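Local atomic coordinates of acyl-CoA dehydrogenase (Bacillus subtilis, PDB entry 5LNX), a protein that catalyses the FAD-dependent oxidation of a 2,3-saturated acyl-CoA to the corresponding 2,3-dehydroacyl-CoA, passing the electrons to an acceptor. Residues D[26-30]-D[349-353]; D[79-84]-D[202-206]; D[117-121]-D[156-160]. All coordinates share one frame. Numbering follows the deposited sequence.

In the fold
From helix-helix salt bridges (contact 1) through a helix-loop seam (contact 2) to a strand-turn contact (contact 3), the three lead towards the flavin. Contacts 1 and 2 have centres about 9 Å apart and meet where Asp353 OD1 accepts a probable hydrogen bond from Leu202 N at 3.1 Å; both touch the second subunit. Contacts 2 and 3, centred about 11 Å apart, are linked by probable hydrogen bonds from Asn157 ND2 to Ile84 O (3.2 Å) and from Asn206 ND2 to Gly158 O (3.1 Å). Contacts 1 and 3, centred about 20 Å apart, do not touch. Phe121, Thr156 and Leu202 line the FAD pocket, whereas the Asp353 side chain stays about 9 Å from FAD.

Contact 1 (D[26-30]-D[349-353]); sequences AEIME and RLLRD
Segments 26-30 and 349-353 are helical, their axes 13.7 Å apart at closest approach and inclined at 69°, so long charged side chains bridge the gap. The nearest CA atoms, of Glu30 and Arg349, are 8.3 Å apart. Arg349 crosses with chi1 p, chi2 t, chi3 p. Glu27, its CA-to-CB bond directed away, folds back through chi1 m and chi2 m into a two-pronged salt bridge: Arg349 NH2 to Glu27 OE1 at 3.0 Å and Arg349 NH1 to Glu27 OE2 at 3.1 Å. This salt-bridged crossing ties helix 9-32 of the N-terminal domain to helix 348-356 of the C-terminal domain. Glu30, also m, m, lays CG over one face of that guanidinium, 3.8 Å from Arg349 CZ, and forms a salt bridge, Glu30 OE2 to Arg352 NH2 at 2.7 Å. Glu30, Arg352 (m, t, m) and Asp353 make a salt-bridge network, although Arg352 NH1 and Asp353 OD1, 3.8 Å apart, form a long, purely electrostatic pair. Arg352 NE bridges to Glu348, and Asp353 OD1 accepts a hydrogen bond from Leu202 N.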
# COMPACT_ATOMS: atom_id res chain seq x y z
N ALA D 26 -6.30 -13.44 30.34
CA ALA D 26 -6.52 -13.21 28.89
C ALA D 26 -6.90 -14.48 28.09
O ALA D 26 -7.65 -14.38 27.11
CB ALA D 26 -5.29 -12.57 28.26
N GLU D 27 -6.34 -15.63 28.47
CA GLU D 27 -6.62 -16.91 27.79
C GLU D 27 -8.00 -17.44 28.17
O GLU D 27 -8.72 -18.00 27.34
CB GLU D 27 -5.57 -17.98 28.15
CG GLU D 27 -4.15 -17.60 27.78
CD GLU D 27 -3.96 -17.34 26.32
OE1 GLU D 27 -4.59 -18.01 25.48
OE2 GLU D 27 -3.19 -16.43 26.00
N ILE D 28 -8.34 -17.28 29.44
CA ILE D 28 -9.72 -17.48 29.91
C ILE D 28 -10.72 -16.58 29.14
O ILE D 28 -11.80 -17.03 28.75
CB ILE D 28 -9.88 -17.21 31.44
CG1 ILE D 28 -8.98 -18.09 32.31
CG2 ILE D 28 -11.31 -17.35 31.89
CD1 ILE D 28 -9.25 -19.55 32.14
N MET D 29 -10.37 -15.32 28.94
CA MET D 29 -11.27 -14.36 28.22
C MET D 29 -11.48 -14.75 26.77
O MET D 29 -12.59 -14.61 26.25
CB MET D 29 -10.71 -12.94 28.23
CG MET D 29 -10.78 -12.23 29.56
SD MET D 29 -9.65 -10.84 29.51
CE MET D 29 -10.66 -9.49 28.91
N GLU D 30 -10.43 -15.24 26.13
CA GLU D 30 -10.51 -15.68 24.74
C GLU D 30 -11.34 -16.94 24.59
O GLU D 30 -11.89 -17.23 23.51
CB GLU D 30 -9.11 -15.93 24.18
CG GLU D 30 -8.38 -14.66 23.77
CD GLU D 30 -8.96 -14.01 22.52
OE1 GLU D 30 -9.27 -12.81 22.63
OE2 GLU D 30 -9.21 -14.70 21.48
N ARG D 349 -5.76 -13.70 17.17
CA ARG D 349 -6.51 -12.78 18.01
C ARG D 349 -6.07 -11.38 17.74
O ARG D 349 -6.82 -10.43 17.98
CB ARG D 349 -6.27 -13.09 19.48
CG ARG D 349 -4.89 -12.75 19.98
CD ARG D 349 -4.74 -13.13 21.44
NE ARG D 349 -4.95 -14.55 21.67
CZ ARG D 349 -4.73 -15.17 22.82
NH1 ARG D 349 -4.26 -14.49 23.88
NH2 ARG D 349 -4.99 -16.47 22.93
N LEU D 350 -4.84 -11.23 17.28
CA LEU D 350 -4.24 -9.91 17.08
C LEU D 350 -4.88 -9.25 15.88
O LEU D 350 -5.03 -8.03 15.87
CB LEU D 350 -2.74 -10.02 16.86
CG LEU D 350 -1.97 -10.63 18.04
CD1 LEU D 350 -0.49 -10.66 17.74
CD2 LEU D 350 -2.22 -9.89 19.34
N LEU D 351 -5.26 -10.06 14.88
CA LEU D 351 -5.93 -9.53 13.71
C LEU D 351 -7.35 -9.09 14.08
O LEU D 351 -7.76 -7.95 13.87
CB LEU D 351 -5.98 -10.58 12.59
CG LEU D 351 -6.73 -10.12 11.33
CD1 LEU D 351 -6.04 -8.92 10.71
CD2 LEU D 351 -6.87 -11.22 10.31
N ARG D 352 -8.10 -10.06 14.58
CA ARG D 352 -9.46 -9.86 15.03
C ARG D 352 -9.56 -8.62 15.94
O ARG D 352 -10.43 -7.77 15.74
CB ARG D 352 -9.92 -11.09 15.79
CG ARG D 352 -10.24 -12.31 14.93
CD ARG D 352 -11.16 -13.29 15.63
NE ARG D 352 -10.53 -13.98 16.74
CZ ARG D 352 -10.51 -13.58 18.00
NH1 ARG D 352 -11.12 -12.47 18.38
NH2 ARG D 352 -9.82 -14.28 18.92
N ASP D 353 -8.68 -8.57 16.94
CA ASP D 353 -8.59 -7.43 17.83
C ASP D 353 -8.16 -6.15 17.08
O ASP D 353 -8.81 -5.10 17.20
CB ASP D 353 -7.67 -7.71 19.02
CG ASP D 353 -8.28 -8.69 20.03
OD1 ASP D 353 -9.17 -9.50 19.66
OD2 ASP D 353 -7.89 -8.65 21.23

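Contact 2 (D[79-84]-D[202-206]); sequences AAVGVI and LYGSN
The N-terminal end of helix 79-90 packs against the irregular segment 202-206, with the CA atoms of Ala80 and Leu202 4.6 Å apart and no hydrogen bond across. Leu202 is in the left-handed region (37°/59°), and the chain then makes a tight turn, closed by Ser205 N to Leu202 O at 3.0 Å. Ala79 starts the helix and places CB 3.9 Å from Leu202 CD2. Ala80 makes the tightest approach, CB to Tyr203 O at 3.1 Å; its small side chain lets the loop backbone come close, and its N lies 3.8 Å from Leu202 CD2. One turn after Ala79, Val83 (chi1 p) directs its CA-to-CB bond toward the loop and sets CG1 3.8 Å from Leu202 CD1 and 3.9 Å from Ser205 OG. Ile84 (m, t) extends CG1 to 3.8 Å from Ser205 OG and CD1 to 4.3 Å from Gly204 O. Leu202, itself m, t, thus sends both methyls to the helix, while the CA-to-CB bond of Tyr203 is directed away and its ring forms a cation-pi contact with Arg352. The buried seam joins the N-terminal helical domain to the middle-domain loop between strands 191-196 and 207-212, at the FAD pocket of the acyl-CoA dehydrogenase fold, where Leu202 touches the cofactor.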
# COMPACT_ATOMS: atom_id res chain seq x y z
N ALA D 79 -5.42 -6.75 24.41
CA ALA D 79 -6.05 -5.56 23.87
C ALA D 79 -7.40 -5.30 24.59
O ALA D 79 -7.73 -4.17 24.94
CB ALA D 79 -6.23 -5.74 22.37
N ALA D 80 -8.16 -6.37 24.82
CA ALA D 80 -9.43 -6.32 25.55
C ALA D 80 -9.25 -5.61 26.87
O ALA D 80 -9.91 -4.60 27.14
CB ALA D 80 -9.98 -7.72 25.78
N VAL D 81 -8.39 -6.15 27.72
CA VAL D 81 -8.19 -5.55 29.05
C VAL D 81 -7.63 -4.10 28.92
O VAL D 81 -7.92 -3.24 29.76
CB VAL D 81 -7.45 -6.48 30.09
N GLY D 82 -6.93 -3.83 27.82
CA GLY D 82 -6.38 -2.52 27.54
C GLY D 82 -7.46 -1.46 27.32
O GLY D 82 -7.40 -0.36 27.84
N VAL D 83 -8.44 -1.81 26.52
CA VAL D 83 -9.54 -0.90 26.25
C VAL D 83 -10.44 -0.71 27.46
O VAL D 83 -10.98 0.38 27.64
CB VAL D 83 -10.41 -1.31 25.05
CG1 VAL D 83 -11.13 -2.62 25.30
CG2 VAL D 83 -11.41 -0.20 24.73
N ILE D 84 -10.68 -1.79 28.20
CA ILE D 84 -11.51 -1.72 29.41
C ILE D 84 -10.90 -0.72 30.35
O ILE D 84 -11.58 0.14 30.91
CB ILE D 84 -11.60 -3.07 30.15
CG1 ILE D 84 -12.50 -4.04 29.39
CG2 ILE D 84 -12.12 -2.88 31.56
CD1 ILE D 84 -12.37 -5.48 29.85
N LEU D 202 -11.93 -8.37 20.64
CA LEU D 202 -11.92 -7.93 22.04
C LEU D 202 -12.80 -8.85 22.87
O LEU D 202 -13.81 -8.44 23.47
CB LEU D 202 -12.41 -6.49 22.17
CG LEU D 202 -11.59 -5.41 21.45
CD1 LEU D 202 -12.06 -4.03 21.88
CD2 LEU D 202 -10.09 -5.53 21.69
N TYR D 203 -12.46 -10.13 22.85
CA TYR D 203 -13.12 -11.12 23.70
C TYR D 203 -12.66 -10.84 25.17
O TYR D 203 -11.59 -10.32 25.33
CB TYR D 203 -12.65 -12.53 23.31
CG TYR D 203 -13.36 -13.19 22.12
CD1 TYR D 203 -13.94 -12.44 21.11
CD2 TYR D 203 -13.41 -14.57 22.01
CE1 TYR D 203 -14.57 -13.05 20.04
CE2 TYR D 203 -14.03 -15.19 20.93
CZ TYR D 203 -14.61 -14.42 19.95
OH TYR D 203 -15.23 -15.03 18.87
N GLY D 204 -13.43 -11.06 26.23
CA GLY D 204 -14.68 -10.40 26.53
C GLY D 204 -14.58 -9.05 27.28
O GLY D 204 -14.74 -8.84 28.54
N SER D 205 -14.33 -8.08 26.45
CA SER D 205 -14.70 -6.72 26.80
C SER D 205 -16.22 -6.56 26.56
O SER D 205 -16.65 -6.46 25.42
CB SER D 205 -13.92 -5.69 25.99
OG SER D 205 -14.50 -4.41 26.19
N ASN D 206 -17.02 -6.65 27.61
CA ASN D 206 -18.49 -6.47 27.48
C ASN D 206 -18.84 -5.24 26.66
O ASN D 206 -18.51 -4.13 27.04
CB ASN D 206 -19.13 -6.30 28.87
CG ASN D 206 -19.61 -7.62 29.47
OD1 ASN D 206 -19.20 -8.70 29.05
ND2 ASN D 206 -20.43 -7.53 30.50

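Contact 3 (D[117-121]-D[156-160]); sequences HLGAF and TNGGA. With FAD (flavin-adenine dinucleotide), chain S.
This buried contact, part apolar and part hydrogen-bonded, sets short strand 119-120 at the start of the middle beta domain against the turn between strands 145-156 and 163-169, beside the flavin. Residues 117-120 are extended, and strand 119-120 runs parallel to 163-169 at the sheet edge. The opposing chain turns at Asn157 (phi/psi 66°/22°) and again at Gly159 (98°/-22°), a conformation in which a CB would collide with the carbonyl oxygen of Gly158, so that glycine is required. CA atoms lie nearest at Leu118 and Ala160, 6.9 Å, and at Ala120 and Asn157, 5.6 Å. Leu118, with chi1 t and chi2 p, directs its CA-to-CB bond toward the turn and brings CD2 to 3.4 Å from Ala160 CB and CD1 to 3.9 Å from Asn157 ND2. Asn157 (chi1 m) donates from ND2 to Gly119 O at 2.9 Å in a nearly straight bond; the same amide nitrogen also bonds Ile84 O of helix 79-90. Ala120 CB sits 3.9 Å from Thr156 O. At the flavin, Thr156 OG1 (chi1 m) donates to FAD N5 at 2.8 Å, and Thr156 N forms a weak 3.5 Å bond to FAD O4. Phe121 (chi1 t) presents a ring edge, CD2 lying 3.6 Å from FAD N3. N5 is the flavin atom that receives the substrate hydride in this family, so the threonine hydroxyl donates to the redox-active position itself.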
# COMPACT_ATOMS: atom_id res chain seq x y z
N HIS D 117 -15.34 0.63 41.81
CA HIS D 117 -16.30 0.96 40.75
C HIS D 117 -15.67 1.05 39.37
O HIS D 117 -14.54 1.51 39.22
CB HIS D 117 -16.96 2.30 41.03
CG HIS D 117 -18.15 2.22 41.94
ND1 HIS D 117 -18.96 3.30 42.17
CD2 HIS D 117 -18.67 1.19 42.63
CE1 HIS D 117 -19.93 2.95 43.00
NE2 HIS D 117 -19.78 1.67 43.29
N LEU D 118 -16.44 0.62 38.38
CA LEU D 118 -16.02 0.59 36.98
C LEU D 118 -16.82 1.57 36.11
O LEU D 118 -18.05 1.70 36.24
CB LEU D 118 -16.20 -0.82 36.40
CG LEU D 118 -15.70 -0.99 34.95
CD1 LEU D 118 -14.18 -1.12 34.92
CD2 LEU D 118 -16.36 -2.18 34.26
N GLY D 119 -16.12 2.17 35.15
CA GLY D 119 -16.59 3.32 34.40
C GLY D 119 -16.92 2.99 32.95
O GLY D 119 -16.30 2.13 32.33
N ALA D 120 -17.86 3.75 32.40
CA ALA D 120 -18.32 3.55 31.04
C ALA D 120 -18.62 4.93 30.45
O ALA D 120 -18.70 5.90 31.19
CB ALA D 120 -19.58 2.73 31.04
N PHE D 121 -18.89 4.98 29.14
CA PHE D 121 -18.96 6.26 28.35
C PHE D 121 -20.15 6.65 27.50
O PHE D 121 -20.28 7.82 27.11
CB PHE D 121 -17.63 6.43 27.59
CG PHE D 121 -17.56 7.64 26.72
CD1 PHE D 121 -17.50 8.91 27.27
CD2 PHE D 121 -17.51 7.50 25.33
CE1 PHE D 121 -17.36 10.02 26.47
CE2 PHE D 121 -17.39 8.62 24.51
CZ PHE D 121 -17.31 9.88 25.09
N THR D 156 -18.81 0.01 25.60
CA THR D 156 -17.76 -0.78 26.24
C THR D 156 -18.07 -0.75 27.72
O THR D 156 -18.68 0.19 28.21
CB THR D 156 -16.35 -0.18 26.00
OG1 THR D 156 -16.06 -0.14 24.60
CG2 THR D 156 -15.29 -1.01 26.70
N ASN D 157 -17.66 -1.81 28.42
CA ASN D 157 -17.83 -1.94 29.87
C ASN D 157 -19.31 -2.05 30.30
O ASN D 157 -19.68 -1.87 31.46
CB ASN D 157 -17.07 -0.83 30.61
CG ASN D 157 -15.55 -1.05 30.60
OD1 ASN D 157 -15.06 -2.02 30.01
ND2 ASN D 157 -14.81 -0.13 31.19
N GLY D 158 -20.13 -2.47 29.33
CA GLY D 158 -21.57 -2.55 29.49
C GLY D 158 -22.05 -3.71 30.34
O GLY D 158 -21.89 -4.87 29.99
N GLY D 159 -22.64 -3.38 31.49
CA GLY D 159 -23.17 -4.38 32.42
C GLY D 159 -22.20 -4.69 33.55
O GLY D 159 -22.58 -5.25 34.59
N ALA D 160 -20.92 -4.40 33.31
CA ALA D 160 -19.89 -4.47 34.35
C ALA D 160 -19.85 -3.13 35.03
O ALA D 160 -19.46 -3.02 36.19
CB ALA D 160 -18.52 -4.80 33.73
PA FAD S . -20.65 5.14 11.05
O1A FAD S . -20.03 6.24 11.89
O2A FAD S . -22.01 5.24 10.43
O5B FAD S . -19.60 4.94 9.84
C5B FAD S . -19.66 3.90 8.87
C4B FAD S . -18.41 4.08 8.01
O4B FAD S . -18.61 5.26 7.28
C3B FAD S . -17.15 4.24 8.83
O3B FAD S . -16.01 3.68 8.16
C2B FAD S . -16.95 5.73 8.91
O2B FAD S . -15.57 6.06 8.79
C1B FAD S . -17.63 6.21 7.67
N9A FAD S . -18.24 7.53 7.73
C8A FAD S . -19.47 7.88 8.14
N7A FAD S . -19.67 9.22 7.93
C5A FAD S . -18.53 9.72 7.39
C6A FAD S . -18.02 11.00 6.90
N6A FAD S . -18.75 12.12 6.96
N1A FAD S . -16.78 11.04 6.36
C2A FAD S . -15.98 9.97 6.24
N3A FAD S . -16.38 8.77 6.67
C4A FAD S . -17.60 8.58 7.22
N1 FAD S . -19.36 4.14 21.55
C2 FAD S . -19.38 4.82 22.72
O2 FAD S . -20.07 5.85 22.77
N3 FAD S . -18.68 4.46 23.81
C4 FAD S . -17.91 3.36 23.82
O4 FAD S . -17.27 3.02 24.85
C4X FAD S . -17.86 2.55 22.59
N5 FAD S . -17.11 1.43 22.53
C5X FAD S . -17.08 0.68 21.41
C6 FAD S . -16.37 -0.49 21.45
C7 FAD S . -16.26 -1.29 20.34
C7M FAD S . -15.35 -2.49 20.47
C8 FAD S . -16.99 -0.90 19.10
C8M FAD S . -16.93 -1.71 17.83
C9 FAD S . -17.73 0.25 19.08
C9A FAD S . -17.83 1.07 20.19
N10 FAD S . -18.65 2.25 20.22
C10 FAD S . -18.65 3.01 21.41
C1' FAD S . -19.36 2.73 19.03
C2' FAD S . -18.33 3.37 18.07
O2' FAD S . -17.70 4.56 18.57
C3' FAD S . -18.96 3.63 16.71
O3' FAD S . -19.02 2.39 16.00
C4' FAD S . -18.18 4.68 15.93
O4' FAD S . -18.33 5.96 16.58
C5' FAD S . -18.62 4.78 14.44
O5' FAD S . -20.02 4.93 14.19
P FAD S . -20.94 3.79 13.47
O1P FAD S . -22.38 4.26 13.33
O2P FAD S . -20.69 2.47 14.13
O3P FAD S . -20.56 3.77 11.89